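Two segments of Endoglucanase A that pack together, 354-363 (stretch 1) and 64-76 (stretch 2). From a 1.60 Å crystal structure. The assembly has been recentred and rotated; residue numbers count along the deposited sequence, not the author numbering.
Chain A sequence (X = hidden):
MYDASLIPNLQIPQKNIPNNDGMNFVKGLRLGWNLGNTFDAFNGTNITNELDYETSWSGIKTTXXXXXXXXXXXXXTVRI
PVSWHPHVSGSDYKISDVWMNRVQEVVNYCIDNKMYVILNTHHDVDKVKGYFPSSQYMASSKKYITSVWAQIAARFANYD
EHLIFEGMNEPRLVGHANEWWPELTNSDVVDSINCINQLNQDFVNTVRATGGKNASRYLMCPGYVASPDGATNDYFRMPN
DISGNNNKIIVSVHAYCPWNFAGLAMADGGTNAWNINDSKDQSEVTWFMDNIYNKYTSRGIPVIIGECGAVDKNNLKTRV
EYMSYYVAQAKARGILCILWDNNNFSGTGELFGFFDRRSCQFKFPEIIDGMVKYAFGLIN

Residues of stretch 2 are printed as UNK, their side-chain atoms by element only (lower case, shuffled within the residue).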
# COMPACT_ATOMS: atom_id res chain seq x y z
N PHE A 354 0.74 -14.32 6.69
CA PHE A 354 2.16 -14.56 6.96
C PHE A 354 2.39 -14.48 8.47
O PHE A 354 2.89 -15.43 9.08
CB PHE A 354 3.06 -13.54 6.23
CG PHE A 354 2.98 -13.62 4.73
CD1 PHE A 354 3.75 -14.55 4.03
CD2 PHE A 354 2.12 -12.78 4.02
CE1 PHE A 354 3.66 -14.65 2.64
CE2 PHE A 354 2.02 -12.88 2.63
CZ PHE A 354 2.79 -13.81 1.94
N PHE A 355 1.99 -13.38 9.09
CA PHE A 355 2.15 -13.20 10.53
C PHE A 355 0.92 -13.74 11.25
O PHE A 355 -0.20 -13.23 11.05
CB PHE A 355 2.35 -11.71 10.84
CG PHE A 355 2.49 -11.41 12.31
CD1 PHE A 355 3.63 -11.79 13.01
CD2 PHE A 355 1.51 -10.70 12.99
CE1 PHE A 355 3.79 -11.46 14.35
CE2 PHE A 355 1.65 -10.36 14.33
CZ PHE A 355 2.80 -10.74 15.01
N ASP A 356 1.10 -14.78 12.05
CA ASP A 356 -0.00 -15.35 12.81
C ASP A 356 -0.25 -14.44 14.00
O ASP A 356 0.47 -14.50 15.00
CB ASP A 356 0.34 -16.77 13.28
CG ASP A 356 -0.87 -17.52 13.81
OD1 ASP A 356 -1.66 -18.04 12.99
OD2 ASP A 356 -1.05 -17.59 15.04
N ARG A 357 -1.24 -13.56 13.87
CA ARG A 357 -1.56 -12.60 14.93
C ARG A 357 -2.00 -13.24 16.24
O ARG A 357 -1.86 -12.65 17.31
CB ARG A 357 -2.61 -11.60 14.42
CG ARG A 357 -1.99 -10.43 13.66
CD ARG A 357 -2.55 -10.22 12.26
NE ARG A 357 -3.67 -9.30 12.24
CZ ARG A 357 -4.12 -8.64 11.18
NH1 ARG A 357 -3.56 -8.76 9.98
NH2 ARG A 357 -5.17 -7.85 11.32
N ARG A 358 -2.47 -14.48 16.15
CA ARG A 358 -2.91 -15.24 17.31
C ARG A 358 -1.72 -15.56 18.24
O ARG A 358 -1.77 -15.28 19.43
CB ARG A 358 -3.56 -16.53 16.84
CG ARG A 358 -4.37 -17.27 17.88
CD ARG A 358 -4.69 -18.68 17.41
NE ARG A 358 -5.05 -18.72 15.99
CZ ARG A 358 -4.29 -19.24 15.04
NH1 ARG A 358 -3.11 -19.77 15.33
NH2 ARG A 358 -4.71 -19.23 13.78
N SER A 359 -0.65 -16.11 17.67
CA SER A 359 0.53 -16.48 18.44
C SER A 359 1.68 -15.48 18.38
O SER A 359 2.73 -15.70 19.00
CB SER A 359 1.03 -17.85 17.99
OG SER A 359 1.18 -17.90 16.58
N CYS A 360 1.49 -14.39 17.65
CA CYS A 360 2.50 -13.35 17.48
C CYS A 360 3.81 -13.83 16.88
O CYS A 360 4.89 -13.45 17.32
CB CYS A 360 2.76 -12.59 18.79
SG CYS A 360 1.55 -11.29 19.14
N GLN A 361 3.72 -14.66 15.85
CA GLN A 361 4.90 -15.14 15.16
C GLN A 361 4.59 -15.46 13.71
O GLN A 361 3.44 -15.74 13.35
CB GLN A 361 5.51 -16.36 15.87
CG GLN A 361 4.66 -17.60 15.88
CD GLN A 361 5.32 -18.73 16.65
OE1 GLN A 361 5.87 -19.67 16.06
NE2 GLN A 361 5.29 -18.63 17.97
N PHE A 362 5.61 -15.36 12.86
CA PHE A 362 5.46 -15.62 11.44
C PHE A 362 5.38 -17.11 11.11
O PHE A 362 6.18 -17.91 11.61
CB PHE A 362 6.59 -14.95 10.66
CG PHE A 362 6.54 -13.45 10.69
CD1 PHE A 362 7.12 -12.75 11.75
CD2 PHE A 362 5.93 -12.73 9.67
CE1 PHE A 362 7.09 -11.35 11.78
CE2 PHE A 362 5.88 -11.34 9.70
CZ PHE A 362 6.46 -10.65 10.75
N LYS A 363 4.43 -17.46 10.26
CA LYS A 363 4.22 -18.84 9.85
C LYS A 363 5.14 -19.34 8.73
O LYS A 363 5.41 -20.54 8.62
CB LYS A 363 2.75 -19.05 9.46
CG LYS A 363 1.83 -19.25 10.65
CD LYS A 363 1.97 -20.65 11.21
CE LYS A 363 1.30 -20.80 12.57
NZ LYS A 363 2.11 -20.16 13.66
N UNK A 64 -0.64 -4.10 20.89
CA UNK A 64 0.71 -3.54 20.82
C UNK A 64 1.75 -4.65 20.62
O UNK A 64 2.70 -4.49 19.85
n UNK A 64 5.06 -0.71 22.20
c UNK A 64 2.44 -2.21 22.26
c UNK A 64 2.66 -0.94 21.47
c UNK A 64 3.73 -0.06 22.11
c UNK A 64 1.01 -2.76 22.11
N UNK A 65 1.57 -5.78 21.31
CA UNK A 65 2.49 -6.91 21.19
C UNK A 65 2.67 -7.36 19.74
O UNK A 65 3.78 -7.70 19.33
n UNK A 65 4.36 -10.90 22.53
c UNK A 65 4.06 -9.73 21.97
c UNK A 65 2.03 -8.08 22.09
c UNK A 65 2.56 -9.48 21.70
o UNK A 65 4.93 -8.90 21.65
N UNK A 66 1.59 -7.35 18.97
CA UNK A 66 1.66 -7.74 17.56
C UNK A 66 2.63 -6.84 16.81
O UNK A 66 3.50 -7.33 16.08
s UNK A 66 -2.34 -8.41 16.61
c UNK A 66 -0.71 -8.71 17.33
c UNK A 66 0.28 -7.64 16.91
c UNK A 66 -3.36 -9.42 17.68
N UNK A 67 2.49 -5.53 17.01
CA UNK A 67 3.34 -4.53 16.36
C UNK A 67 4.79 -4.66 16.84
O UNK A 67 5.73 -4.51 16.05
c UNK A 67 2.79 -3.08 16.59
c UNK A 67 1.13 -3.41 14.66
c UNK A 67 3.65 -2.05 15.87
c UNK A 67 1.34 -2.97 16.10
N UNK A 68 4.97 -4.95 18.13
CA UNK A 68 6.31 -5.12 18.69
C UNK A 68 7.03 -6.23 17.93
O UNK A 68 8.22 -6.11 17.59
o UNK A 68 5.42 -4.69 22.23
c UNK A 68 6.25 -5.51 20.17
c UNK A 68 5.79 -4.38 21.08
o UNK A 68 5.81 -3.20 20.67
N UNK A 69 6.32 -7.32 17.66
CA UNK A 69 6.87 -8.47 16.96
C UNK A 69 7.27 -8.13 15.52
O UNK A 69 8.33 -8.56 15.03
c UNK A 69 5.88 -9.61 16.97
N UNK A 70 6.43 -7.35 14.84
CA UNK A 70 6.69 -6.94 13.46
C UNK A 70 8.00 -6.14 13.40
O UNK A 70 8.85 -6.41 12.55
c UNK A 70 5.86 -5.51 11.53
c UNK A 70 4.22 -6.90 12.88
c UNK A 70 4.32 -8.16 12.07
c UNK A 70 5.52 -6.08 12.91
N UNK A 71 8.15 -5.18 14.30
CA UNK A 71 9.35 -4.35 14.35
C UNK A 71 10.59 -5.20 14.63
O UNK A 71 11.62 -5.05 13.98
c UNK A 71 9.22 -3.27 15.42
c UNK A 71 11.59 -0.47 16.52
n UNK A 71 11.72 0.18 15.18
c UNK A 71 10.46 -2.41 15.51
c UNK A 71 10.37 -1.38 16.59
N UNK A 72 10.47 -6.10 15.60
CA UNK A 72 11.57 -6.98 15.98
C UNK A 72 12.12 -7.77 14.78
O UNK A 72 13.31 -8.04 14.71
o UNK A 72 11.54 -11.17 17.81
c UNK A 72 11.10 -7.95 17.07
c UNK A 72 11.59 -10.06 18.35
n UNK A 72 11.12 -9.84 19.58
c UNK A 72 12.18 -8.86 17.63
N UNK A 73 11.25 -8.11 13.83
CA UNK A 73 11.66 -8.85 12.65
C UNK A 73 12.52 -8.04 11.68
O UNK A 73 13.31 -8.61 10.93
c UNK A 73 11.30 -13.14 11.60
c UNK A 73 11.52 -11.64 11.54
c UNK A 73 10.45 -9.40 11.90
c UNK A 73 10.28 -10.90 12.01
n UNK A 73 12.58 -13.88 11.68
N UNK A 74 12.34 -6.73 11.68
CA UNK A 74 13.12 -5.90 10.77
C UNK A 74 12.29 -4.89 9.98
O UNK A 74 12.86 -4.02 9.31
N UNK A 75 10.97 -5.02 10.03
CA UNK A 75 10.09 -4.08 9.33
C UNK A 75 10.18 -2.73 10.02
O UNK A 75 10.25 -2.68 11.25
c UNK A 75 8.15 -5.74 7.20
c UNK A 75 8.08 -8.22 8.46
c UNK A 75 7.88 -6.90 6.45
c UNK A 75 8.64 -4.57 9.37
c UNK A 75 8.34 -7.06 9.19
c UNK A 75 7.85 -8.14 7.09
c UNK A 75 8.38 -5.82 8.57
N UNK A 76 10.20 -1.64 9.27
CA UNK A 76 10.26 -0.32 9.89
C UNK A 76 9.08 0.58 9.48
O UNK A 76 9.00 1.75 9.87
c UNK A 76 11.87 1.53 10.58
o UNK A 76 11.61 1.41 11.78
n UNK A 76 12.42 2.62 10.08
c UNK A 76 11.59 0.39 9.60

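Position 64 carries four carbons in a row ending in nitrogen and stays clear of stretch 1: Lys 64. Position 65 has three carbons, the third bearing one oxygen and one nitrogen, an amide. Although its CA-to-CB bond points sideways, the chain bends in until its second carbon meets Cys 360 SG. This is Gln 65, with CG 3.3 Å from Cys 360 SG.

Position 66 runs unbranched through two carbons, a sulfur and a last carbon, and touches Phe 355, Arg 357 and Cys 360. It is Met 66. Its SD lies 3.6 Å from Arg 357 CG and its CE 3.6 Å from Arg 357 O, so the thioether lies along the turn, while its CB sits 4.0 Å from Phe 355 CE2. Position 67 has four carbons forked at the first, with one arm two carbons long; its CA-to-CB bond points away and it makes no contact: Ile 67. Position 68 has two carbons, the second carrying two oxygens. It is Asp 68, whose OD1 takes a salt bridge from Lys 64 NZ at 3.0 Å, one helical turn back.

Position 69 has a single carbon, pointing toward stretch 1, where it meets Phe 355 and Cys 360. This is Ala 69; its CB lies 3.8 Å from Phe 355 CZ and 4.0 Å from Cys 360 O. Position 70 repeats the four-carbon fork, and the end of its longer arm reaches the rings of Phe 355 and Phe 362. In Ile 70, CD1 stands 3.7 Å from the centroid of the Phe 355 ring, nearly on its normal, a CH-pi contact; the same CD1 is 3.5 Å from Phe 362 CZ.

Positions 71 and 72 are out of reach of stretch 1: four carbons ending in nitrogen make Lys 71, and three carbons ending in an amide make Gln 72. Position 73, again four carbons and a nitrogen, lays its aliphatic part against the ring of Phe 362: Lys 73, CG 3.2 Å from Phe 362 CE1, its NZ bonded elsewhere in the structure. Position 74 has no side-chain atoms. Gly 74 closes the helix in a Schellman motif at positive phi, where a CB would jam against the preceding carbonyl oxygen. Position 75 has one carbon and a six-carbon ring, which meets the ring of Phe 362: Phe 75, with CE2 3.7 Å from Phe 362 CZ. Position 76, two carbons then oxygen and nitrogen, is Asn 76, out of reach.

The rule is shape over polarity: no hydrogen bond crosses, and 455 Å² is buried, both sides summed. Phe 355, Cys 360 and Phe 362 point toward the helix; Met 66, Ala 69, Ile 70 and Lys 73, at steps of three, one and three residues, receive them along one side.

Stretch 2 (64-76) KQMIDAIKQKGFN
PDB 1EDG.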